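Local atomic coordinates of putative sugar ABC transporter, substrate-binding protein (Clostridium phytofermentans, PDB entry 4WZZ), a protein that probably serves as the sugar-capturing, substrate-binding component of an ABC transporter and is seen here with L-rhamnose in its cleft. Residues A58-S63 / E98-C103; I117-T122 / S144-N149; N69-E74 / W297-L302. All coordinates share one frame; numbering follows the deposited sequence.

Interaction 1: A58-S63 / E98-C103; sequences AIIVKS and EDQITC. With RAM (alpha-L-rhamnopyranose), chain B.
Gln100 reaches Val61 through an unusual first torsion, chi1 -113°, and a chain extended beyond CG, which together carry its amide off helix 97-110 to the end of strand 56-60. There NE2 donates to Val61 O at 3.1 Å, with an N-H...O angle of 149°. The acceptor lies close to the plane of the Gln100 amide, but the donor stands well above the carbonyl plane of Val61, so the bond approaches the carbonyl from over its face. The stronger bond of the same NE2 goes to Ala118 O, and OE1 accepts from Asn120 N; with both ends of the amide engaged, its rotation is fixed.

Beside this polar link, Ile60 puts CG1 beside its backbone N and anti to the carbonyl carbon (chi1 -61°), which leaves CG2 opposite the N, facing the helix. CG2 sits 3.9 Å from Gln100 CG and equally 3.9 Å from Cys103 CB, while the other branch ends with CD1 at 3.9 Å from Cys103 C, against the helix backbone. This is the strand-to-helix packing of a Rossmann-like alpha/beta lobe, with all the touching residues buried.

Lys62, whose CB points away from the helix, extends in the other direction, into the sugar cleft. Its NZ donates to O2 of the rhamnose at 2.9 Å and, more weakly, to O3 at 3.0 Å, and it is also hydrogen-bonded to Asn192; with Asp222 it makes a long, weak ion pair. Asp143 and Asn66 help complete the grip on the sugar.

The chemistry thus divides at the strand end: a buried glutamine amide gives its N-H groups to the Val61 and Ala118 carbonyls and takes the Asn120 N-H, while on the cleft side an ammonium group binds two neighbouring sugar oxygens.

Interaction 2: I117-T122 / S144-N149; sequences IAANDT and SATNAN
Ser144 and Ala119 are joined by a reciprocal pair of short hydrogen bonds. Ala119 N donates to Ser144 O at 2.7 Å and nearly straight, 168° at the hydrogen, and Ser144 OG returns a bond to Ala119 O, also 2.7 Å long and lying in the carbonyl plane. The hydroxyl reaches that carbonyl because OG is swung opposite the backbone N of Ser144 (chi1 179°). Farther along, Asn147 N donates to Thr122 O at 2.9 Å; the hydrogen angle of 130° makes it a bent bond, although it too lies in the carbonyl plane. The two loops are therefore fastened at both ends of the contact.

Between these ties the packing is close. Ala119 CB points toward the other loop and lies 3.5 Å from Ala145 O. Thr146 brings its methyl CG2 to 3.8 Å from Ala119 CB and to the same distance from Ile117 CG2, the Ile117 and Thr146 side chains crossing at about a right angle. Its OG1 turns instead to Asn147 O within its own loop. At the less buried end, Thr122 CG2 stands 4.2 Å from Asn147 CB, and the Asn147 amide is held by Ser150 and Asp123.

Apart from Ile117, the last residue of strand 114-117, both segments are loops at the carboxyl ends of parallel strands 114-117 and 138-142, the edge that faces the sugar cleft in this fold. Ser144 directly follows the rhamnose-binding residue Asp143 and touches Lys62. Helix 97-110 covers Ile117 through Gln100 and Ile104, and Leu129 of helix 126-134 packs on Thr146.

Interaction 3: N69-E74 / W297-L302; sequences NQKESE and WNPIQL
Lys71 and Ile300 meet where two helices of one alpha/beta lobe of this periplasmic-binding-protein fold pack together, helix 67-82 against the first turn of helix 299-315. Followed outward, Ile300 starts with CB 4.1 Å from Lys71 O. CG1, anti to the carbonyl carbon of Ile300 (chi1 -58°), comes nearer that oxygen and also lies 4.0 Å from Lys71 CB. CD1, at the tip, reaches Glu74 OE2 at 3.9 Å, the two side chains slanting across one another near the surface.

On the neighbouring position, Pro299 sets its ring atom CG 3.9 Å from Lys71 CB; beyond CB the lysine chain leads away from the contact. The backbones come close enough for two CA-H...O contacts running in opposite directions: Ile300 CA to Lys71 O, 3.6 Å, and Glu72 CA to Pro299 O, 3.3 Å. Toward the interior, Glu72 and Leu302 lie side by side and point the same way, Glu72 OE1 against the methyl CD2 of Leu302. The Glu72 carboxylate also comes close to Asp143, which hydrogen-bonds the rhamnose, and this closeness of two acidic groups might favour a proton on one of them.

Trp297, another pocket residue, precedes the helix and donates through NE1 to Tyr68 OH. Asn298 is the N-cap: its OD1 accepts from Gln301 N at 3.1 Å and, weakly, from Ile300 N at 2.8 Å.

How the interactions relate
From the N terminus, 58-63 takes in the end of strand 56-60 and the loop after it, which leads to helix 67-82 with 69-74. Interaction 1 closes the first loop when 98-103 packs back on the strand end. Interaction 2 follows in series, joining the loops after strands 114-117 and 138-142, and touches interaction 1 where Lys62 CE packs on Ser144 CB. Interaction 3 opens before interaction 1 has closed, so those two cross, and it closes only after 222 intervening residues, spanning interaction 2 entirely. Asn69 bonds to Ser63 O, linking interactions 1 and 3. Together they join the ends of strands 56-60, 114-117 and 138-142 to helices 97-110 and 67-82, and the latter to helix 299-315.

Interaction 1: A58-S63 / E98-C103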
# COMPACT_ATOMS: atom_id res chain seq x y z
N ALA A 58 6.34 15.99 8.48
CA ALA A 58 7.21 14.82 8.23
C ALA A 58 6.42 13.66 7.66
O ALA A 58 5.42 13.23 8.25
CB ALA A 58 7.84 14.36 9.52
N ILE A 59 6.86 13.12 6.52
CA ILE A 59 6.30 11.87 6.05
C ILE A 59 7.35 10.80 6.22
O ILE A 59 8.50 10.98 5.81
CB ILE A 59 5.79 11.93 4.59
CG1 ILE A 59 5.20 10.55 4.21
CG2 ILE A 59 6.89 12.42 3.65
CD1 ILE A 59 4.39 10.56 2.93
N ILE A 60 6.95 9.72 6.86
CA ILE A 60 7.82 8.59 7.11
C ILE A 60 7.24 7.41 6.36
O ILE A 60 6.19 6.89 6.73
CB ILE A 60 7.90 8.26 8.61
CG1 ILE A 60 8.46 9.47 9.36
CG2 ILE A 60 8.80 7.07 8.81
CD1 ILE A 60 8.37 9.35 10.89
N VAL A 61 7.87 7.05 5.25
CA VAL A 61 7.35 5.96 4.45
C VAL A 61 7.80 4.63 5.07
O VAL A 61 8.49 4.62 6.07
CB VAL A 61 7.79 6.07 2.98
CG1 VAL A 61 7.26 7.34 2.36
CG2 VAL A 61 9.30 6.04 2.86
N LYS A 62 7.41 3.50 4.48
CA LYS A 62 7.80 2.21 5.06
C LYS A 62 9.32 2.00 4.99
O LYS A 62 9.94 1.53 5.92
CB LYS A 62 7.15 1.06 4.29
CG LYS A 62 5.72 0.73 4.59
CD LYS A 62 5.42 -0.66 3.97
CE LYS A 62 4.03 -1.12 4.27
NZ LYS A 62 3.76 -2.41 3.60
N SER A 63 9.92 2.32 3.84
CA SER A 63 11.31 1.96 3.63
C SER A 63 11.94 2.60 2.41
O SER A 63 11.25 3.01 1.47
CB SER A 63 11.45 0.44 3.49
OG SER A 63 10.72 -0.05 2.36
N GLU A 98 11.72 -1.09 14.13
CA GLU A 98 12.92 -0.50 14.71
C GLU A 98 13.45 0.68 13.89
O GLU A 98 13.74 1.73 14.45
CB GLU A 98 14.01 -1.56 14.86
CG GLU A 98 15.32 -1.02 15.41
CD GLU A 98 16.37 -2.11 15.63
OE1 GLU A 98 16.12 -3.28 15.27
OE2 GLU A 98 17.46 -1.77 16.17
N ASP A 99 13.58 0.51 12.58
CA ASP A 99 14.14 1.58 11.77
C ASP A 99 13.19 2.76 11.66
O ASP A 99 13.61 3.90 11.53
CB ASP A 99 14.56 1.07 10.38
CG ASP A 99 15.83 0.25 10.43
OD1 ASP A 99 16.51 0.26 11.49
OD2 ASP A 99 16.18 -0.39 9.41
N GLN A 100 11.90 2.49 11.75
CA GLN A 100 10.90 3.55 11.74
C GLN A 100 10.86 4.39 13.00
O GLN A 100 10.63 5.59 12.95
CB GLN A 100 9.50 2.97 11.48
CG GLN A 100 9.01 3.44 10.19
CD GLN A 100 7.68 2.90 9.78
OE1 GLN A 100 7.02 2.13 10.50
NE2 GLN A 100 7.25 3.31 8.59
N ILE A 101 11.05 3.74 14.14
CA ILE A 101 11.06 4.44 15.39
C ILE A 101 12.20 5.45 15.40
O ILE A 101 12.04 6.57 15.89
CB ILE A 101 11.21 3.43 16.55
CG1 ILE A 101 9.90 2.64 16.68
CG2 ILE A 101 11.52 4.17 17.82
CD1 ILE A 101 10.03 1.32 17.46
N THR A 102 13.34 5.08 14.83
CA THR A 102 14.44 6.01 14.72
C THR A 102 13.99 7.25 13.95
O THR A 102 14.30 8.37 14.34
CB THR A 102 15.64 5.34 14.02
OG1 THR A 102 16.08 4.25 14.83
CG2 THR A 102 16.78 6.32 13.83
N CYS A 103 13.24 7.05 12.87
CA CYS A 103 12.75 8.19 12.08
C CYS A 103 11.72 9.01 12.85
O CYS A 103 11.70 10.23 12.75
CB CYS A 103 12.16 7.73 10.74
SG CYS A 103 13.35 6.92 9.65
C1 RAM B . 4.68 -1.84 -1.45
C2 RAM B . 4.47 -1.35 -0.02
C3 RAM B . 3.20 -0.52 0.14
C4 RAM B . 2.01 -1.21 -0.52
C5 RAM B . 2.34 -1.61 -1.95
C6 RAM B . 1.21 -2.40 -2.60
O1 RAM B . 5.02 -0.76 -2.24
O2 RAM B . 4.43 -2.50 0.77
O3 RAM B . 3.01 -0.30 1.53
O4 RAM B . 0.88 -0.35 -0.50
O5 RAM B . 3.50 -2.41 -1.99

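Interaction 2: I117-T122 / S144-N149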
# COMPACT_ATOMS: atom_id res chain seq x y z
N ILE A 117 2.58 8.74 8.67
CA ILE A 117 3.37 7.53 8.68
C ILE A 117 2.69 6.31 8.06
O ILE A 117 1.51 6.06 8.27
CB ILE A 117 3.85 7.23 10.10
CG1 ILE A 117 4.78 6.02 10.10
CG2 ILE A 117 2.67 7.07 11.06
CD1 ILE A 117 5.75 6.00 11.28
N ALA A 118 3.47 5.57 7.27
CA ALA A 118 3.07 4.30 6.69
C ALA A 118 3.72 3.21 7.52
O ALA A 118 4.93 2.97 7.42
CB ALA A 118 3.52 4.21 5.25
N ALA A 119 2.91 2.57 8.37
CA ALA A 119 3.43 1.75 9.45
C ALA A 119 4.01 0.43 9.02
O ALA A 119 3.42 -0.30 8.24
CB ALA A 119 2.31 1.48 10.48
N ASN A 120 5.18 0.12 9.58
CA ASN A 120 5.80 -1.19 9.38
C ASN A 120 5.34 -2.22 10.40
O ASN A 120 5.64 -3.41 10.28
CB ASN A 120 7.32 -1.08 9.42
CG ASN A 120 7.88 -0.38 8.20
OD1 ASN A 120 7.30 -0.45 7.12
ND2 ASN A 120 9.01 0.28 8.36
N ASP A 121 4.60 -1.75 11.39
CA ASP A 121 4.04 -2.62 12.43
C ASP A 121 2.87 -1.86 13.02
O ASP A 121 2.92 -0.63 13.17
CB ASP A 121 5.08 -2.93 13.49
CG ASP A 121 4.59 -3.96 14.54
OD1 ASP A 121 3.77 -3.60 15.42
OD2 ASP A 121 5.05 -5.11 14.48
N THR A 122 1.80 -2.58 13.34
CA THR A 122 0.56 -1.93 13.70
C THR A 122 0.65 -1.32 15.10
O THR A 122 0.04 -0.28 15.38
CB THR A 122 -0.59 -2.94 13.64
OG1 THR A 122 -0.39 -3.81 12.50
CG2 THR A 122 -1.91 -2.23 13.51
N SER A 144 -0.25 2.19 5.12
CA SER A 144 -0.25 1.07 6.06
C SER A 144 -0.52 1.64 7.45
O SER A 144 0.21 2.50 7.95
CB SER A 144 1.09 0.34 5.99
OG SER A 144 1.15 -0.75 6.90
N ALA A 145 -1.59 1.17 8.08
CA ALA A 145 -2.11 1.85 9.27
C ALA A 145 -1.32 1.54 10.54
O ALA A 145 -0.96 0.39 10.81
CB ALA A 145 -3.58 1.47 9.48
N THR A 146 -1.08 2.58 11.34
CA THR A 146 -0.75 2.39 12.74
C THR A 146 -2.07 2.04 13.41
O THR A 146 -3.13 2.21 12.82
CB THR A 146 -0.28 3.67 13.43
OG1 THR A 146 -1.31 4.66 13.32
CG2 THR A 146 0.99 4.18 12.78
N ASN A 147 -2.02 1.58 14.64
CA ASN A 147 -3.27 1.26 15.31
C ASN A 147 -4.12 2.51 15.60
O ASN A 147 -3.68 3.62 15.34
CB ASN A 147 -3.04 0.38 16.54
CG ASN A 147 -2.33 1.09 17.67
OD1 ASN A 147 -2.46 2.30 17.87
ND2 ASN A 147 -1.56 0.32 18.42
N ALA A 148 -5.34 2.33 16.10
CA ALA A 148 -6.27 3.46 16.26
C ALA A 148 -5.84 4.44 17.34
O ALA A 148 -6.21 5.62 17.29
CB ALA A 148 -7.66 2.95 16.57
N ASN A 149 -5.09 3.95 18.31
CA ASN A 149 -4.60 4.77 19.43
C ASN A 149 -3.37 5.58 19.07
O ASN A 149 -2.92 6.42 19.87
CB ASN A 149 -4.26 3.88 20.62
CG ASN A 149 -5.48 3.37 21.33
OD1 ASN A 149 -6.57 3.92 21.20
ND2 ASN A 149 -5.31 2.29 22.10

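Interaction 3: N69-E74 / W297-L302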
# COMPACT_ATOMS: atom_id res chain seq x y z
N ASN A 69 7.13 3.97 -2.65
CA ASN A 69 7.23 4.88 -1.51
C ASN A 69 7.72 6.26 -1.93
O ASN A 69 7.34 7.28 -1.36
CB ASN A 69 8.17 4.32 -0.45
CG ASN A 69 7.62 3.08 0.24
OD1 ASN A 69 6.43 2.82 0.21
ND2 ASN A 69 8.50 2.31 0.86
N GLN A 70 8.60 6.29 -2.93
CA GLN A 70 9.08 7.58 -3.43
C GLN A 70 7.98 8.37 -4.13
O GLN A 70 7.95 9.61 -4.05
CB GLN A 70 10.28 7.33 -4.36
CG GLN A 70 11.43 6.81 -3.56
CD GLN A 70 12.54 6.20 -4.41
OE1 GLN A 70 12.99 6.79 -5.38
NE2 GLN A 70 13.00 5.01 -4.02
N LYS A 71 7.08 7.68 -4.82
CA LYS A 71 5.98 8.37 -5.50
C LYS A 71 4.99 8.90 -4.48
O LYS A 71 4.44 9.98 -4.64
CB LYS A 71 5.31 7.45 -6.52
CG LYS A 71 6.25 7.17 -7.73
CD LYS A 71 5.79 6.07 -8.61
CE LYS A 71 6.91 5.57 -9.55
NZ LYS A 71 7.59 6.68 -10.29
N GLU A 72 4.77 8.11 -3.43
CA GLU A 72 3.92 8.52 -2.32
C GLU A 72 4.47 9.77 -1.65
O GLU A 72 3.75 10.75 -1.41
CB GLU A 72 3.88 7.35 -1.33
CG GLU A 72 2.99 7.50 -0.12
CD GLU A 72 3.11 6.26 0.72
OE1 GLU A 72 2.23 5.39 0.62
OE2 GLU A 72 4.15 6.11 1.41
N SER A 73 5.75 9.76 -1.35
CA SER A 73 6.35 10.89 -0.66
C SER A 73 6.43 12.13 -1.57
O SER A 73 6.29 13.25 -1.10
CB SER A 73 7.72 10.50 -0.08
OG SER A 73 8.62 10.13 -1.10
N GLU A 74 6.61 11.92 -2.88
CA GLU A 74 6.60 13.00 -3.86
C GLU A 74 5.25 13.73 -3.86
O GLU A 74 5.20 14.97 -3.85
CB GLU A 74 6.88 12.43 -5.25
CG GLU A 74 6.67 13.41 -6.41
CD GLU A 74 6.58 12.69 -7.77
OE1 GLU A 74 7.40 11.77 -8.03
OE2 GLU A 74 5.68 13.04 -8.58
N TRP A 297 -3.49 1.74 -7.57
CA TRP A 297 -4.15 3.01 -7.24
C TRP A 297 -3.03 4.01 -7.46
O TRP A 297 -1.89 3.61 -7.66
CB TRP A 297 -4.66 3.06 -5.78
CG TRP A 297 -3.57 2.72 -4.85
CD1 TRP A 297 -2.58 3.54 -4.40
CD2 TRP A 297 -3.31 1.43 -4.30
NE1 TRP A 297 -1.72 2.84 -3.59
CE2 TRP A 297 -2.14 1.54 -3.53
CE3 TRP A 297 -3.96 0.20 -4.39
CZ2 TRP A 297 -1.60 0.44 -2.84
CZ3 TRP A 297 -3.43 -0.87 -3.70
CH2 TRP A 297 -2.25 -0.75 -2.95
N ASN A 298 -3.32 5.30 -7.41
CA ASN A 298 -2.28 6.27 -7.70
C ASN A 298 -1.54 6.65 -6.42
O ASN A 298 -2.10 7.33 -5.56
CB ASN A 298 -2.89 7.52 -8.36
CG ASN A 298 -1.84 8.50 -8.83
OD1 ASN A 298 -0.78 8.64 -8.23
ND2 ASN A 298 -2.15 9.23 -9.91
N PRO A 299 -0.27 6.21 -6.29
CA PRO A 299 0.46 6.49 -5.04
C PRO A 299 0.76 7.97 -4.84
O PRO A 299 0.92 8.44 -3.71
CB PRO A 299 1.75 5.69 -5.19
CG PRO A 299 1.95 5.57 -6.67
CD PRO A 299 0.57 5.50 -7.28
N ILE A 300 0.87 8.70 -5.95
CA ILE A 300 1.10 10.13 -5.87
C ILE A 300 -0.13 10.82 -5.26
O ILE A 300 -0.03 11.65 -4.37
CB ILE A 300 1.40 10.73 -7.26
CG1 ILE A 300 2.61 10.04 -7.87
CG2 ILE A 300 1.63 12.22 -7.15
CD1 ILE A 300 2.88 10.41 -9.29
N GLN A 301 -1.30 10.44 -5.75
CA GLN A 301 -2.54 10.97 -5.21
C GLN A 301 -2.79 10.51 -3.78
O GLN A 301 -3.38 11.27 -2.98
CB GLN A 301 -3.72 10.61 -6.12
CG GLN A 301 -3.64 11.33 -7.46
CD GLN A 301 -4.81 11.02 -8.38
OE1 GLN A 301 -5.31 9.92 -8.40
NE2 GLN A 301 -5.20 12.00 -9.17
N LEU A 302 -2.33 9.31 -3.42
CA LEU A 302 -2.42 8.86 -2.03
C LEU A 302 -1.63 9.86 -1.20
O LEU A 302 -2.10 10.33 -0.15
CB LEU A 302 -1.87 7.46 -1.85
CG LEU A 302 -1.82 6.97 -0.40
CD1 LEU A 302 -3.23 6.92 0.19
CD2 LEU A 302 -1.17 5.59 -0.26